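Local coordinates for globin (Bacillus anthracis, PDB 5V3T), which probably binds oxygen and other small ligands at its heme iron, as a group II truncated hemoglobin, at residues 25-28 / 29-33; 88-91 / 92-96. All blocks are in the same frame, centred on the assembly; numbering follows the deposited sequence.

Contact 1: 25-28 / 29-33. With CYN (cyanide ion), chain D.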
loop_
_atom_site.group_PDB
_atom_site.type_symbol
_atom_site.label_atom_id
_atom_site.label_comp_id
_atom_site.label_asym_id
_atom_site.label_seq_id
_atom_site.Cartn_x
_atom_site.Cartn_y
_atom_site.Cartn_z
ATOM N N PHE A 25 -8.408 -13.648 10.171
ATOM C CA PHE A 25 -8.624 -12.888 8.939
ATOM C C PHE A 25 -7.591 -13.224 7.869
ATOM O O PHE A 25 -7.946 -13.609 6.743
ATOM C CB PHE A 25 -8.604 -11.379 9.222
ATOM C CG PHE A 25 -8.694 -10.537 7.977
ATOM C CD1 PHE A 25 -9.813 -10.611 7.148
ATOM C CD2 PHE A 25 -7.655 -9.694 7.618
ATOM C CE1 PHE A 25 -9.904 -9.838 6.012
ATOM C CE2 PHE A 25 -7.738 -8.931 6.467
ATOM C CZ PHE A 25 -8.863 -9.013 5.654
ATOM N N TYR A 26 -6.311 -13.115 8.219
ATOM C CA TYR A 26 -5.253 -13.339 7.238
ATOM C C TYR A 26 -5.088 -14.789 6.859
ATOM O O TYR A 26 -4.476 -15.099 5.836
ATOM C CB TYR A 26 -3.930 -12.778 7.738
ATOM C CG TYR A 26 -3.922 -11.298 7.562
ATOM C CD1 TYR A 26 -3.982 -10.738 6.284
ATOM C CD2 TYR A 26 -3.893 -10.459 8.650
ATOM C CE1 TYR A 26 -3.996 -9.386 6.107
ATOM C CE2 TYR A 26 -3.914 -9.109 8.481
ATOM C CZ TYR A 26 -3.958 -8.583 7.214
ATOM O OH TYR A 26 -3.966 -7.240 7.097
ATOM N N SER A 27 -5.621 -15.677 7.685
ATOM C CA SER A 27 -5.740 -17.067 7.281
ATOM C C SER A 27 -6.649 -17.126 6.050
ATOM O O SER A 27 -6.308 -17.767 5.058
ATOM C CB SER A 27 -6.286 -17.936 8.426
ATOM O OG SER A 27 -6.300 -19.312 8.073
ATOM N N TYR A 28 -7.790 -16.433 6.102
ATOM C CA TYR A 28 -8.707 -16.429 4.960
ATOM C C TYR A 28 -8.089 -15.700 3.770
ATOM O O TYR A 28 -8.176 -16.169 2.630
ATOM C CB TYR A 28 -10.068 -15.813 5.323
ATOM C CG TYR A 28 -10.964 -16.756 6.116
ATOM C CD1 TYR A 28 -11.488 -17.901 5.529
ATOM C CD2 TYR A 28 -11.284 -16.500 7.445
ATOM C CE1 TYR A 28 -12.289 -18.772 6.243
ATOM C CE2 TYR A 28 -12.099 -17.365 8.164
ATOM C CZ TYR A 28 -12.602 -18.491 7.556
ATOM O OH TYR A 28 -13.399 -19.363 8.264
ATOM N N VAL A 29 -7.427 -14.579 4.035
ATOM C CA VAL A 29 -6.752 -13.834 2.970
ATOM C C VAL A 29 -5.750 -14.713 2.207
ATOM O O VAL A 29 -5.750 -14.753 0.976
ATOM C CB VAL A 29 -6.010 -12.606 3.534
ATOM C CG1 VAL A 29 -5.127 -11.966 2.435
ATOM C CG2 VAL A 29 -7.007 -11.608 4.108
ATOM N N SER A 30 -4.931 -15.448 2.949
ATOM C CA SER A 30 -3.896 -16.274 2.352
ATOM C C SER A 30 -4.471 -17.368 1.449
ATOM O O SER A 30 -3.783 -17.862 0.563
ATOM C CB SER A 30 -3.033 -16.913 3.444
ATOM O OG SER A 30 -3.713 -17.997 4.059
ATOM N N LYS A 31 -5.725 -17.747 1.681
ATOM C CA LYS A 31 -6.370 -18.789 0.880
ATOM C C LYS A 31 -7.255 -18.232 -0.235
ATOM O O LYS A 31 -7.724 -18.979 -1.087
ATOM C CB LYS A 31 -7.219 -19.705 1.768
ATOM C CG LYS A 31 -6.482 -20.391 2.910
ATOM C CD LYS A 31 -7.467 -21.163 3.796
ATOM C CE LYS A 31 -6.813 -21.700 5.069
ATOM N NZ LYS A 31 -5.649 -22.584 4.773
ATOM N N HIS A 32 -7.480 -16.925 -0.232
ATOM C CA HIS A 32 -8.374 -16.296 -1.198
ATOM C C HIS A 32 -7.601 -15.947 -2.457
ATOM O O HIS A 32 -6.618 -15.210 -2.393
ATOM C CB HIS A 32 -9.017 -15.030 -0.621
ATOM C CG HIS A 32 -10.302 -14.645 -1.292
ATOM N ND1 HIS A 32 -10.389 -14.392 -2.645
ATOM C CD2 HIS A 32 -11.549 -14.462 -0.795
ATOM C CE1 HIS A 32 -11.636 -14.079 -2.954
ATOM N NE2 HIS A 32 -12.359 -14.112 -1.848
ATOM N N PRO A 33 -8.042 -16.486 -3.603
ATOM C CA PRO A 33 -7.354 -16.318 -4.890
ATOM C C PRO A 33 -7.322 -14.866 -5.368
ATOM O O PRO A 33 -6.423 -14.485 -6.123
ATOM C CB PRO A 33 -8.181 -17.187 -5.846
ATOM C CG PRO A 33 -9.540 -17.246 -5.222
ATOM C CD PRO A 33 -9.292 -17.259 -3.742
HETATM C C CYN D . -4.866 -4.846 4.299
HETATM N N CYN D . -4.972 -5.905 4.761
#
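Phe25 and Val29, one turn apart on the same helix, meet through methyl CG2 of Val29, which sits over one face of the phenyl ring. Val29 CG2 lies 3.7 Å from the Phe25 ring centroid and 19° off the ring normal, displaced toward the rim, an arrangement that qualifies as a CH-pi contact. The first torsion of Val29 turns CG1 anti to the backbone N (chi1 171°), leaving CG2 beside that nitrogen and directed back along the helix toward both rings. The same methyl touches the neighbouring phenol, with Val29 CG2 at 3.8 Å from Tyr26 CD1, so one branch packs against two aromatic side chains. Phe25 also holds its own CD2 above the centre of the Tyr26 ring.

Packed in this way, the phenol directs its hydroxyl at the bound cyanide: Tyr26 OH donates to CYN N at 2.9 Å, and Gln50 NE2 grips the same oxygen as a second partner. The backbone beneath is helical, with Val29 N to Phe25 O at 2.9 Å and Ser30 N to Tyr26 O at 2.9 Å. Further along, three-residue spacings join in. Lys31 N bonds to Tyr28 O at 3.1 Å, approaching from well above the carbonyl plane, and only weakly to Ser27 O; Ser30 OG turns back to Ser27 O at 2.8 Å because chi1 of 76° lodges the hydroxyl between its own backbone N and carbonyl carbon.

In the next shell, Leu35 and Phe39 cover Val29, and Thr46 and Ala47 of helix 44-57 lie against Tyr26. Tyr28 OH is hydrogen-bonded to Asp100 OD2. The arrangement belongs to the distal heme pocket of truncated hemoglobins, where a tyrosine from the B helix hydrogen-bonds the ligand.

Contact 2: 88-91 / 92-96. With HEM (protoporphyrin IX containing Fe), chain C.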
loop_
_atom_site.group_PDB
_atom_site.type_symbol
_atom_site.label_atom_id
_atom_site.label_comp_id
_atom_site.label_asym_id
_atom_site.label_seq_id
_atom_site.Cartn_x
_atom_site.Cartn_y
_atom_site.Cartn_z
ATOM N N GLU A 88 -14.402 -6.331 -2.172
ATOM C CA GLU A 88 -15.434 -7.275 -1.754
ATOM C C GLU A 88 -14.841 -8.541 -1.140
ATOM O O GLU A 88 -15.368 -9.048 -0.145
ATOM C CB GLU A 88 -16.346 -7.623 -2.922
ATOM C CG GLU A 88 -17.489 -6.638 -3.073
ATOM C CD GLU A 88 -18.394 -6.989 -4.239
ATOM O OE1 GLU A 88 -18.716 -8.187 -4.407
ATOM O OE2 GLU A 88 -18.769 -6.067 -4.994
ATOM N N ALA A 89 -13.763 -9.063 -1.721
ATOM C CA ALA A 89 -13.113 -10.253 -1.167
ATOM C C ALA A 89 -12.558 -9.963 0.239
ATOM O O ALA A 89 -12.645 -10.785 1.153
ATOM C CB ALA A 89 -12.013 -10.738 -2.086
ATOM N N TRP A 90 -11.995 -8.776 0.409
ATOM C CA TRP A 90 -11.452 -8.378 1.692
ATOM C C TRP A 90 -12.531 -8.418 2.770
ATOM O O TRP A 90 -12.347 -9.001 3.835
ATOM C CB TRP A 90 -10.879 -6.965 1.596
ATOM C CG TRP A 90 -10.005 -6.598 2.707
ATOM C CD1 TRP A 90 -8.657 -6.666 2.711
ATOM C CD2 TRP A 90 -10.391 -6.085 4.004
ATOM N NE1 TRP A 90 -8.174 -6.240 3.912
ATOM C CE2 TRP A 90 -9.202 -5.863 4.726
ATOM C CE3 TRP A 90 -11.615 -5.793 4.616
ATOM C CZ2 TRP A 90 -9.186 -5.369 6.045
ATOM C CZ3 TRP A 90 -11.603 -5.293 5.931
ATOM C CH2 TRP A 90 -10.390 -5.084 6.626
ATOM N N LEU A 91 -13.649 -7.764 2.484
ATOM C CA LEU A 91 -14.770 -7.709 3.416
ATOM C C LEU A 91 -15.375 -9.086 3.645
ATOM O O LEU A 91 -15.841 -9.382 4.743
ATOM C CB LEU A 91 -15.836 -6.738 2.907
ATOM C CG LEU A 91 -15.422 -5.266 2.985
ATOM C CD1 LEU A 91 -16.422 -4.364 2.277
ATOM C CD2 LEU A 91 -15.254 -4.855 4.449
ATOM N N SER A 92 -15.382 -9.918 2.604
ATOM C CA SER A 92 -15.850 -11.299 2.750
ATOM C C SER A 92 -14.998 -12.104 3.732
ATOM O O SER A 92 -15.529 -12.837 4.579
ATOM C CB SER A 92 -15.861 -12.008 1.395
ATOM O OG SER A 92 -16.169 -13.381 1.581
ATOM N N CYS A 93 -13.681 -11.968 3.624
ATOM C CA CYS A 93 -12.784 -12.651 4.544
ATOM C C CYS A 93 -12.980 -12.129 5.956
ATOM O O CYS A 93 -12.936 -12.904 6.916
ATOM C CB CYS A 93 -11.321 -12.473 4.135
ATOM S SG CYS A 93 -10.882 -13.364 2.618
ATOM N N MET A 94 -13.193 -10.820 6.088
ATOM C CA MET A 94 -13.376 -10.239 7.423
ATOM C C MET A 94 -14.677 -10.717 8.056
ATOM O O MET A 94 -14.728 -10.967 9.267
ATOM C CB MET A 94 -13.349 -8.706 7.367
ATOM C CG MET A 94 -13.469 -8.033 8.760
ATOM S SD MET A 94 -12.205 -8.572 9.930
ATOM C CE MET A 94 -10.769 -7.684 9.352
ATOM N N GLU A 95 -15.730 -10.817 7.245
ATOM C CA GLU A 95 -17.007 -11.361 7.697
ATOM C C GLU A 95 -16.843 -12.769 8.278
ATOM O O GLU A 95 -17.382 -13.089 9.350
ATOM C CB GLU A 95 -18.012 -11.387 6.547
ATOM C CG GLU A 95 -19.179 -10.443 6.730
ATOM C CD GLU A 95 -20.170 -10.492 5.578
ATOM O OE1 GLU A 95 -19.822 -11.040 4.507
ATOM O OE2 GLU A 95 -21.302 -9.988 5.749
ATOM N N GLN A 96 -16.096 -13.604 7.561
ATOM C CA GLN A 96 -15.869 -14.987 7.977
ATOM C C GLN A 96 -14.999 -15.044 9.235
ATOM O O GLN A 96 -15.226 -15.877 10.111
ATOM C CB GLN A 96 -15.220 -15.783 6.854
ATOM C CG GLN A 96 -16.070 -15.856 5.599
ATOM C CD GLN A 96 -15.332 -16.500 4.448
ATOM O OE1 GLN A 96 -14.908 -15.827 3.509
ATOM N NE2 GLN A 96 -15.171 -17.809 4.517
HETATM C CHA HEM C . -1.304 -2.845 3.783
HETATM C CHB HEM C . -4.224 -4.855 0.325
HETATM C CHC HEM C . -8.052 -2.756 2.514
HETATM C CHD HEM C . -5.352 -1.556 6.402
HETATM C C1A HEM C . -1.771 -3.568 2.680
HETATM C C2A HEM C . -0.945 -4.309 1.739
HETATM C C3A HEM C . -1.738 -4.857 0.804
HETATM C C4A HEM C . -3.115 -4.487 1.088
HETATM C CMA HEM C . -1.278 -5.731 -0.388
HETATM C CAA HEM C . 0.593 -4.451 1.840
HETATM C CBA HEM C . 0.944 -5.218 3.116
HETATM C CGA HEM C . 2.249 -4.723 3.681
HETATM O O1A HEM C . 2.999 -4.040 2.938
HETATM O O2A HEM C . 2.539 -5.018 4.871
HETATM C C1B HEM C . -5.517 -4.441 0.605
HETATM C C2B HEM C . -6.704 -4.712 -0.183
HETATM C C3B HEM C . -7.746 -4.116 0.415
HETATM C C4B HEM C . -7.268 -3.448 1.613
HETATM C CMB HEM C . -6.762 -5.525 -1.499
HETATM C CAB HEM C . -9.211 -4.140 -0.071
HETATM C CBB HEM C . -10.010 -3.075 0.092
HETATM C C1C HEM C . -7.684 -2.371 3.770
HETATM C C2C HEM C . -8.586 -2.009 4.851
HETATM C C3C HEM C . -7.848 -1.691 5.915
HETATM C C4C HEM C . -6.439 -1.819 5.569
HETATM C CMC HEM C . -10.133 -1.995 4.810
HETATM C CAC HEM C . -8.438 -1.229 7.269
HETATM C CBC HEM C . -7.844 -1.663 8.370
HETATM C C1D HEM C . -4.023 -1.799 6.044
HETATM C C2D HEM C . -2.895 -1.525 6.909
HETATM C C3D HEM C . -1.644 -1.910 6.113
HETATM C C4D HEM C . -2.117 -2.394 4.823
HETATM C CMD HEM C . -2.947 -0.960 8.343
HETATM C CAD HEM C . -0.189 -1.804 6.609
HETATM C CBD HEM C . 0.454 -0.599 5.926
HETATM C CGD HEM C . 1.790 -0.283 6.549
HETATM O O1D HEM C . 2.818 -0.634 5.919
HETATM O O2D HEM C . 1.831 0.309 7.666
HETATM N NA HEM C . -3.091 -3.698 2.243
HETATM N NB HEM C . -5.913 -3.673 1.697
HETATM N NC HEM C . -6.382 -2.258 4.241
HETATM N ND HEM C . -3.520 -2.300 4.821
HETATM FE FE HEM C . -4.745 -3.118 3.339
#
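Trp90 lays its indole along the porphyrin margin, while Met94, four residues on, brings its terminal methyl to one end of the ring system. Met94 CE comes to 3.8 Å from Trp90 CH2 at an oblique approach, the two side chains lying side by side and pointing the same way. The methionine arrives there by folding: CG leaves anti to the backbone N, and bends at chi2 (56°) and chi3 (76°) curl the thioether round until its methyl, rather than its sulfur, makes the contact.

The heme follows the indole from pyrrole B to pyrrole C. At the five-membered ring, Trp90 CD1 stands 3.6 Å from C3B of the heme; at the six-membered ring, Trp90 CZ2 is 3.6 Å from C2C. Heme methyl CMC sits over one indole face, toward the rim, at 3.6 Å from Trp90 CH2; on the other face Phe25 is the edge-to-face neighbour. This broad, apolar fit should restrict rotation of the indole and so keep NE1 aimed into the ligand site, where it forms a weak hydrogen bond to the nitrogen of the cyanide.

The backbone that carries both side chains is regular alpha-helix. Met94 N bonds to Trp90 O at 3.0 Å, joining the backbones of the touching pair, and Cys93 N bonds to Ala89 O at 2.9 Å with an N-H...O angle of 161°. Other faces of the helix meet other layers: Ala89 and Cys93 pack on His32 and Leu35, and Leu91 lies on Ala116 of helix 105-122, as Met94 does on Leu115. A tryptophan of the G helix laid against the heme on its ligand side is characteristic of group II truncated hemoglobins, and is shared with group III.

In the fold
Contact 1 comes first along the chain, at the C-terminal end of helix 14-31 and the turn after it, and contact 2 follows in the middle of helix 84-101; their centres are about 9 Å apart within one globin fold. Where the two helices face each other, Phe25 CZ lies 3.3 Å from Trp90 CE2, and His32 NE2, whose ring is held by a hydrogen bond between ND1 and Asp34 N, packs 3.4 Å from Ala89 CB. Between them they supply two of the residues around the cyanide, whose atom CYN C sits 2.0 Å from HEM FE. The packing of these two helices, distant in sequence, therefore probably contributes to holding the ligand, together with Gln50 and Phe39.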